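Local coordinates for possible transcriptional regulator, ArsR family protein (Rhodococcus sp., PDB 2OQG) that probably binds DNA as a winged helix-turn-helix transcriptional regulator of the ArsR family, at residues A12-A17 and Q59-V64; E21-I26 and A52-A57. All coordinates share one frame; numbering follows the deposited sequence.

How the contacts relate
Contact 1 joins helix 5-17 to the turn that ends helix 48-60, and contact 2 joins the next helix in the chain, 21-32, to the middle of the same helix 48-60. Their centres lie about 10 Å apart, and contact 2 is nested within the loop that contact 1 closes. Arg23 of contact 2 ties them directly: its NE lies 2.8 Å from Ala17 O and its NH2 3.0 Å from Ala16 O, both probable hydrogen bonds to the end of helix 5-17. Together they set helix 48-60, probably the recognition helix of the winged helix-turn-helix, against helices 5-17 and 21-32, each of which also touches the second subunit.

Contact 1 (A12-A17 and Q59-V64); sequences ASVFAA and QACGLV
Cys61 carries SG between its backbone N and carbonyl carbon (chi1 72°), turned toward Ala17 and Val14, while Ser13 holds OG in the corresponding position on its own backbone (chi1 62°), against Cys61 CB at 3.3 Å. Cys61 is thus met at three points by one side of helix 5-17. Its SG lies 3.9 Å from Ala17 CB, and CG2 of Val14 reaches both the carbonyl O of Cys61, at 3.8 Å, and its CB. Leu63 extends the apolar contact: Leu63 CD1 touches the same Ala17 CB at 3.9 Å and, more loosely, CG1 of Val14.

No direct hydrogen bond joins the two segments. A water bridges the exposed margin instead, 2.9 Å from Ser13 OG and donating to Ala60 O over 3.2 Å. The partner surface is shaped by a Schellman motif closing helix 48-60, with Gly62 at positive phi (87°) as its C-prime residue; a side chain there would press on the carbonyl O of Cys61. Leu63 N bonds to Leu58 O and Gly62 N to Gln59 O, and the turn brings Cys61 and Leu63 to face the same helix. Behind them, Leu58 backs Ala17 and Leu63, and helix 80-107 adds Thr85 against Val14 and Leu82 against Leu63.

The chemistry is therefore largely apolar, a thiol and small aliphatic groups fitting the helix end against helix 5-17 in the buried interior of the winged helix domain, with one water joining a hydroxyl to a main-chain carbonyl on the outer side.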
ATOM      1  N   ALA A  12     -10.256  13.700 -22.696  1.00 14.53           N
ATOM      2  CA  ALA A  12      -9.993  15.112 -22.512  1.00 15.32           C
ATOM      3  C   ALA A  12      -9.283  15.435 -21.184  1.00 13.08           C
ATOM      4  O   ALA A  12      -8.313  16.212 -21.171  1.00 14.01           O
ATOM      5  CB  ALA A  12     -11.264  15.919 -22.619  1.00 16.81           C
ATOM      6  N   SER A  13      -9.714  14.789 -20.109  1.00 13.38           N
ATOM      7  CA  SER A  13      -9.118  15.086 -18.784  1.00 14.10           C
ATOM      8  C   SER A  13      -7.682  14.569 -18.725  1.00 12.43           C
ATOM      9  O   SER A  13      -6.815  15.219 -18.142  1.00 12.36           O
ATOM     10  CB  SER A  13      -9.939  14.557 -17.600  1.00 16.69           C
ATOM     11  OG  SER A  13     -10.072  13.151 -17.586  1.00 21.39           O
ATOM     12  N   VAL A  14      -7.427  13.434 -19.383  1.00 11.06           N
ATOM     13  CA  VAL A  14      -6.036  12.951 -19.462  1.00 10.84           C
ATOM     14  C   VAL A  14      -5.200  13.896 -20.302  1.00 10.34           C
ATOM     15  O   VAL A  14      -4.060  14.214 -19.906  1.00 11.73           O
ATOM     16  CB  VAL A  14      -5.974  11.495 -19.987  1.00 12.39           C
ATOM     17  CG1 VAL A  14      -4.539  11.073 -20.381  1.00 11.45           C
ATOM     18  CG2 VAL A  14      -6.524  10.546 -18.910  1.00 12.25           C
ATOM     19  N   PHE A  15      -5.704  14.295 -21.482  1.00  9.23           N
ATOM     20  CA  PHE A  15      -4.920  15.221 -22.289  1.00  9.43           C
ATOM     21  C   PHE A  15      -4.598  16.468 -21.463  1.00 10.31           C
ATOM     22  O   PHE A  15      -3.459  16.952 -21.463  1.00 11.03           O
ATOM     23  CB  PHE A  15      -5.639  15.674 -23.545  1.00 10.15           C
ATOM     24  CG  PHE A  15      -6.019  14.572 -24.505  1.00 10.01           C
ATOM     25  CD1 PHE A  15      -5.334  13.344 -24.530  1.00 10.50           C
ATOM     26  CD2 PHE A  15      -7.024  14.791 -25.492  1.00 12.40           C
ATOM     27  CE1 PHE A  15      -5.618  12.378 -25.524  1.00 11.57           C
ATOM     28  CE2 PHE A  15      -7.372  13.800 -26.432  1.00 11.44           C
ATOM     29  CZ  PHE A  15      -6.623  12.580 -26.437  1.00 10.67           C
ATOM     30  N   ALA A  16      -5.596  17.009 -20.777  1.00 11.04           N
ATOM     31  CA  ALA A  16      -5.362  18.229 -19.978  1.00 12.35           C
ATOM     32  C   ALA A  16      -4.282  17.946 -18.903  1.00 12.02           C
ATOM     33  O   ALA A  16      -3.376  18.770 -18.654  1.00 13.14           O
ATOM     34  CB  ALA A  16      -6.622  18.657 -19.316  1.00 14.27           C
ATOM     35  N   ALA A  17      -4.382  16.783 -18.256  1.00 12.14           N
ATOM     36  CA  ALA A  17      -3.460  16.462 -17.173  1.00 11.78           C
ATOM     37  C   ALA A  17      -2.028  16.416 -17.725  1.00 11.56           C
ATOM     38  O   ALA A  17      -1.105  16.933 -17.100  1.00 13.67           O
ATOM     39  CB  ALA A  17      -3.848  15.173 -16.497  1.00 12.16           C
ATOM     40  N   GLN A  59      -5.385  12.141  -9.866  1.00  9.99           N
ATOM     41  CA  GLN A  59      -6.199  11.020  -9.379  1.00  9.76           C
ATOM     42  C   GLN A  59      -7.547  10.982 -10.075  1.00 10.78           C
ATOM     43  O   GLN A  59      -8.074   9.888 -10.380  1.00 13.05           O
ATOM     44  CB  GLN A  59      -6.407  11.129  -7.861  1.00 11.37           C
ATOM     45  CG  GLN A  59      -5.144  11.086  -7.078  1.00 10.04           C
ATOM     46  CD  GLN A  59      -5.390  11.280  -5.587  1.00 14.30           C
ATOM     47  OE1 GLN A  59      -5.706  10.351  -4.859  1.00 15.01           O
ATOM     48  NE2 GLN A  59      -5.301  12.509  -5.159  1.00 15.84           N
ATOM     49  N   ALA A  60      -8.107  12.168 -10.351  1.00 11.27           N
ATOM     50  CA  ALA A  60      -9.456  12.214 -10.919  1.00 12.65           C
ATOM     51  C   ALA A  60      -9.503  11.615 -12.305  1.00 13.17           C
ATOM     52  O   ALA A  60     -10.551  11.181 -12.741  1.00 16.43           O
ATOM     53  CB  ALA A  60     -10.010  13.691 -10.958  1.00 12.95           C
ATOM     54  N   CYS A  61      -8.400  11.678 -13.041  1.00 12.00           N
ATOM     55  CA  CYS A  61      -8.425  11.150 -14.406  1.00 13.35           C
ATOM     56  C   CYS A  61      -7.722   9.795 -14.447  1.00 12.87           C
ATOM     57  O   CYS A  61      -7.558   9.220 -15.531  1.00 15.14           O
ATOM     58  CB  CYS A  61      -7.801  12.172 -15.365  1.00 14.86           C
ATOM     59  SG  CYS A  61      -6.070  12.294 -15.164  1.00 17.52           S
ATOM     60  N   GLY A  62      -7.363   9.256 -13.280  1.00 10.90           N
ATOM     61  CA  GLY A  62      -6.861   7.885 -13.195  1.00 11.47           C
ATOM     62  C   GLY A  62      -5.370   7.695 -13.397  1.00 10.86           C
ATOM     63  O   GLY A  62      -4.881   6.552 -13.477  1.00 12.95           O
ATOM     64  N   LEU A  63      -4.620   8.786 -13.445  1.00 10.06           N
ATOM     65  CA  LEU A  63      -3.164   8.674 -13.673  1.00  7.57           C
ATOM     66  C   LEU A  63      -2.359   8.402 -12.414  1.00  8.68           C
ATOM     67  O   LEU A  63      -1.171   7.971 -12.458  1.00 11.38           O
ATOM     68  CB  LEU A  63      -2.640   9.972 -14.317  1.00  7.64           C
ATOM     69  CG  LEU A  63      -3.037  10.102 -15.794  1.00  9.58           C
ATOM     70  CD1 LEU A  63      -2.743  11.490 -16.301  1.00 14.70           C
ATOM     71  CD2 LEU A  63      -2.216   9.096 -16.614  1.00 12.36           C
ATOM     72  N   VAL A  64      -2.992   8.690 -11.279  1.00  8.81           N
ATOM     73  CA  VAL A  64      -2.385   8.510  -9.928  1.00  9.45           C
ATOM     74  C   VAL A  64      -3.386   7.882  -9.005  1.00  9.07           C
ATOM     75  O   VAL A  64      -4.624   8.166  -9.098  1.00  9.71           O
ATOM     76  CB  VAL A  64      -1.888   9.902  -9.350  1.00  8.63           C
ATOM     77  CG1 VAL A  64      -1.598   9.845  -7.898  1.00  9.61           C
ATOM     78  CG2 VAL A  64      -0.719  10.402 -10.187  1.00  9.35           C
TER
HETATM   79  O   HOH W   1     -11.681  12.796 -15.236  1.00 32.30           O

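Contact 2 (E21-I26 and A52-A57); sequences ETRWEI and AKHLNA
Around Arg23 and His54, whose CA atoms are 6.6 Å apart, helices 21-26 and 52-57 cross at -79° with their axes 10.7 Å apart. His54 reaches across this gap, its CG set beside the backbone N and anti to the carbonyl carbon. Arg23 NH1 donates to His54 ND1 over 3.1 Å, at 148°; the donor lies in the imidazole plane, whereas ND1 sits somewhat out of the guanidinium plane, the two planes being 57° apart. Arg23 CG also lies close to His54 ND1, at 3.3 Å. Thr22 CG2 approaches His54 NE2 at 3.8 Å, and Ile26 CD1 meets His54 CB at 3.7 Å and the ring atom CD2. Deeper, Ile26 CG2 touches Leu55 CD2 at 4.0 Å, beside Leu40 and Leu58.

The guanidinium is also bound through NE to Ala17 O and through NH2 to Ala16 O, which fixes its rotation. An alanine in place of His54 would probably leave Arg23 NH1 without this acceptor and open a gap where the ring meets Thr22 CG2 and Ile26 CD1. Accepting at ND1 suggests that the imidazole is neutral, with its proton on NE2. Arg23, on helix 21-32, thereby joins His54 of helix 48-60 to the carbonyl end of helix 5-17.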
ATOM      1  N   GLU A  21       4.072  20.427 -17.919  0.50 16.41           N
ATOM      2  CA  GLU A  21       5.392  19.880 -17.611  0.50 17.13           C
ATOM      3  C   GLU A  21       5.537  19.541 -16.128  0.50 16.47           C
ATOM      4  O   GLU A  21       6.088  18.511 -15.770  0.50 16.02           O
ATOM      5  CB  GLU A  21       6.477  20.862 -18.008  0.50 18.66           C
ATOM      6  CG  GLU A  21       7.829  20.208 -18.092  0.50 20.34           C
ATOM      7  CD  GLU A  21       8.869  21.095 -18.710  0.50 24.73           C
ATOM      8  OE1 GLU A  21       8.584  22.299 -18.927  0.50 25.29           O
ATOM      9  OE2 GLU A  21       9.974  20.578 -18.976  0.50 27.54           O
ATOM     10  N   THR A  22       4.993  20.391 -15.266  1.00 16.62           N
ATOM     11  CA  THR A  22       5.038  20.115 -13.818  1.00 16.35           C
ATOM     12  C   THR A  22       4.330  18.785 -13.464  1.00 15.39           C
ATOM     13  O   THR A  22       4.795  18.035 -12.646  1.00 14.36           O
ATOM     14  CB  THR A  22       4.396  21.244 -13.039  1.00 17.76           C
ATOM     15  OG1 THR A  22       5.064  22.476 -13.364  1.00 20.75           O
ATOM     16  CG2 THR A  22       4.421  20.984 -11.487  1.00 18.44           C
ATOM     17  N   ARG A  23       3.179  18.508 -14.083  1.00 14.27           N
ATOM     18  CA  ARG A  23       2.500  17.227 -13.834  1.00 12.07           C
ATOM     19  C   ARG A  23       3.360  16.063 -14.325  1.00 11.43           C
ATOM     20  O   ARG A  23       3.349  15.035 -13.692  1.00 11.74           O
ATOM     21  CB  ARG A  23       1.071  17.227 -14.390  1.00 13.08           C
ATOM     22  CG  ARG A  23       0.193  18.096 -13.466  1.00 13.48           C
ATOM     23  CD  ARG A  23      -1.267  17.921 -13.733  1.00 14.83           C
ATOM     24  NE  ARG A  23      -1.713  18.541 -14.952  1.00 17.19           N
ATOM     25  CZ  ARG A  23      -2.199  19.784 -15.034  1.00 19.47           C
ATOM     26  NH1 ARG A  23      -2.261  20.552 -13.942  1.00 19.45           N
ATOM     27  NH2 ARG A  23      -2.634  20.256 -16.204  1.00 19.05           N
ATOM     28  N   TRP A  24       4.097  16.220 -15.445  1.00 11.55           N
ATOM     29  CA  TRP A  24       5.020  15.153 -15.882  1.00 12.79           C
ATOM     30  C   TRP A  24       6.130  14.927 -14.865  1.00 13.61           C
ATOM     31  O   TRP A  24       6.551  13.788 -14.643  1.00 14.75           O
ATOM     32  CB  TRP A  24       5.622  15.457 -17.255  1.00 13.07           C
ATOM     33  CG  TRP A  24       4.676  15.044 -18.396  1.00 12.77           C
ATOM     34  CD1 TRP A  24       3.937  15.874 -19.216  1.00 13.09           C
ATOM     35  CD2 TRP A  24       4.371  13.700 -18.803  1.00 12.05           C
ATOM     36  NE1 TRP A  24       3.191  15.129 -20.093  1.00 12.63           N
ATOM     37  CE2 TRP A  24       3.461  13.790 -19.896  1.00 14.22           C
ATOM     38  CE3 TRP A  24       4.758  12.442 -18.341  1.00 14.20           C
ATOM     39  CZ2 TRP A  24       2.916  12.653 -20.517  1.00 14.49           C
ATOM     40  CZ3 TRP A  24       4.264  11.312 -18.978  1.00 13.78           C
ATOM     41  CH2 TRP A  24       3.353  11.423 -20.069  1.00 14.69           C
ATOM     42  N   GLU A  25       6.607  16.018 -14.276  0.50 14.88           N
ATOM     43  CA  GLU A  25       7.650  15.973 -13.223  0.50 15.39           C
ATOM     44  C   GLU A  25       7.130  15.166 -12.025  0.50 15.34           C
ATOM     45  O   GLU A  25       7.859  14.352 -11.442  0.50 16.19           O
ATOM     46  CB  GLU A  25       8.058  17.384 -12.742  0.50 16.69           C
ATOM     47  CG  GLU A  25       8.218  18.460 -13.829  0.50 20.34           C
ATOM     48  CD  GLU A  25       9.476  18.296 -14.665  0.50 24.71           C
ATOM     49  OE1 GLU A  25      10.432  17.642 -14.193  0.50 28.15           O
ATOM     50  OE2 GLU A  25       9.520  18.834 -15.798  0.50 26.70           O
ATOM     51  N   ILE A  26       5.868  15.404 -11.652  1.00 14.70           N
ATOM     52  CA  ILE A  26       5.238  14.672 -10.543  1.00 14.08           C
ATOM     53  C   ILE A  26       5.053  13.210 -10.914  1.00 13.61           C
ATOM     54  O   ILE A  26       5.377  12.311 -10.124  1.00 13.92           O
ATOM     55  CB  ILE A  26       3.890  15.350 -10.126  1.00 14.15           C
ATOM     56  CG1 ILE A  26       4.130  16.752  -9.529  1.00 14.68           C
ATOM     57  CG2 ILE A  26       3.003  14.413  -9.253  1.00 14.89           C
ATOM     58  CD1 ILE A  26       2.858  17.540  -9.330  1.00 17.53           C
ATOM     59  N   ALA A  52      -1.052  19.582  -4.136  1.00 15.66           N
ATOM     60  CA  ALA A  52      -2.375  18.973  -3.803  1.00 16.02           C
ATOM     61  C   ALA A  52      -3.334  19.046  -4.979  1.00 15.62           C
ATOM     62  O   ALA A  52      -4.016  18.043  -5.291  1.00 16.01           O
ATOM     63  CB  ALA A  52      -2.979  19.644  -2.582  1.00 17.75           C
ATOM     64  N   LYS A  53      -3.388  20.212  -5.634  1.00 17.23           N
ATOM     65  CA  LYS A  53      -4.289  20.429  -6.755  1.00 17.30           C
ATOM     66  C   LYS A  53      -3.900  19.537  -7.933  1.00 16.10           C
ATOM     67  O   LYS A  53      -4.772  18.919  -8.561  1.00 15.60           O
ATOM     68  CB  LYS A  53      -4.264  21.899  -7.215  1.00 20.01           C
ATOM     69  CG  LYS A  53      -5.046  22.814  -6.284  1.00 25.03           C
ATOM     70  CD  LYS A  53      -5.072  24.232  -6.824  1.00 31.99           C
ATOM     71  CE  LYS A  53      -4.128  25.098  -6.040  1.00 37.54           C
ATOM     72  NZ  LYS A  53      -4.708  25.301  -4.677  1.00 40.44           N
ATOM     73  N   HIS A  54      -2.599  19.491  -8.245  1.00 14.26           N
ATOM     74  CA  HIS A  54      -2.097  18.613  -9.323  1.00 13.70           C
ATOM     75  C   HIS A  54      -2.444  17.156  -8.983  1.00 12.39           C
ATOM     76  O   HIS A  54      -2.870  16.419  -9.890  1.00 11.96           O
ATOM     77  CB  HIS A  54      -0.602  18.753  -9.460  1.00 14.71           C
ATOM     78  CG  HIS A  54      -0.149  20.014 -10.133  1.00 14.92           C
ATOM     79  ND1 HIS A  54      -0.684  20.476 -11.316  1.00 16.89           N
ATOM     80  CD2 HIS A  54       0.807  20.914  -9.777  1.00 18.55           C
ATOM     81  CE1 HIS A  54      -0.081  21.601 -11.666  1.00 20.01           C
ATOM     82  NE2 HIS A  54       0.831  21.886 -10.749  1.00 20.30           N
ATOM     83  N   LEU A  55      -2.203  16.735  -7.737  1.00 11.43           N
ATOM     84  CA  LEU A  55      -2.490  15.342  -7.350  1.00 11.37           C
ATOM     85  C   LEU A  55      -3.967  15.012  -7.510  1.00 12.33           C
ATOM     86  O   LEU A  55      -4.330  13.938  -7.990  1.00 11.59           O
ATOM     87  CB  LEU A  55      -2.038  15.020  -5.963  1.00 13.71           C
ATOM     88  CG  LEU A  55      -0.534  14.958  -5.800  1.00 10.61           C
ATOM     89  CD1 LEU A  55      -0.236  14.955  -4.295  1.00 14.34           C
ATOM     90  CD2 LEU A  55       0.109  13.717  -6.556  1.00 10.18           C
ATOM     91  N   ASN A  56      -4.824  15.953  -7.124  1.00 12.07           N
ATOM     92  CA  ASN A  56      -6.284  15.711  -7.227  1.00 12.34           C
ATOM     93  C   ASN A  56      -6.648  15.536  -8.694  1.00 11.30           C
ATOM     94  O   ASN A  56      -7.460  14.637  -9.043  1.00 13.68           O
ATOM     95  CB  ASN A  56      -7.082  16.872  -6.579  1.00 13.56           C
ATOM     96  CG  ASN A  56      -6.916  16.895  -5.079  1.00 17.07           C
ATOM     97  OD1 ASN A  56      -6.458  15.911  -4.500  1.00 20.34           O
ATOM     98  ND2 ASN A  56      -7.271  18.027  -4.426  1.00 21.16           N
ATOM     99  N   ALA A  57      -6.066  16.378  -9.550  1.00 12.17           N
ATOM    100  CA  ALA A  57      -6.378  16.317 -10.999  1.00 12.79           C
ATOM    101  C   ALA A  57      -5.884  14.991 -11.547  1.00 12.00           C
ATOM    102  O   ALA A  57      -6.623  14.297 -12.313  1.00 12.65           O
ATOM    103  CB  ALA A  57      -5.747  17.462 -11.740  1.00 13.28           C
TER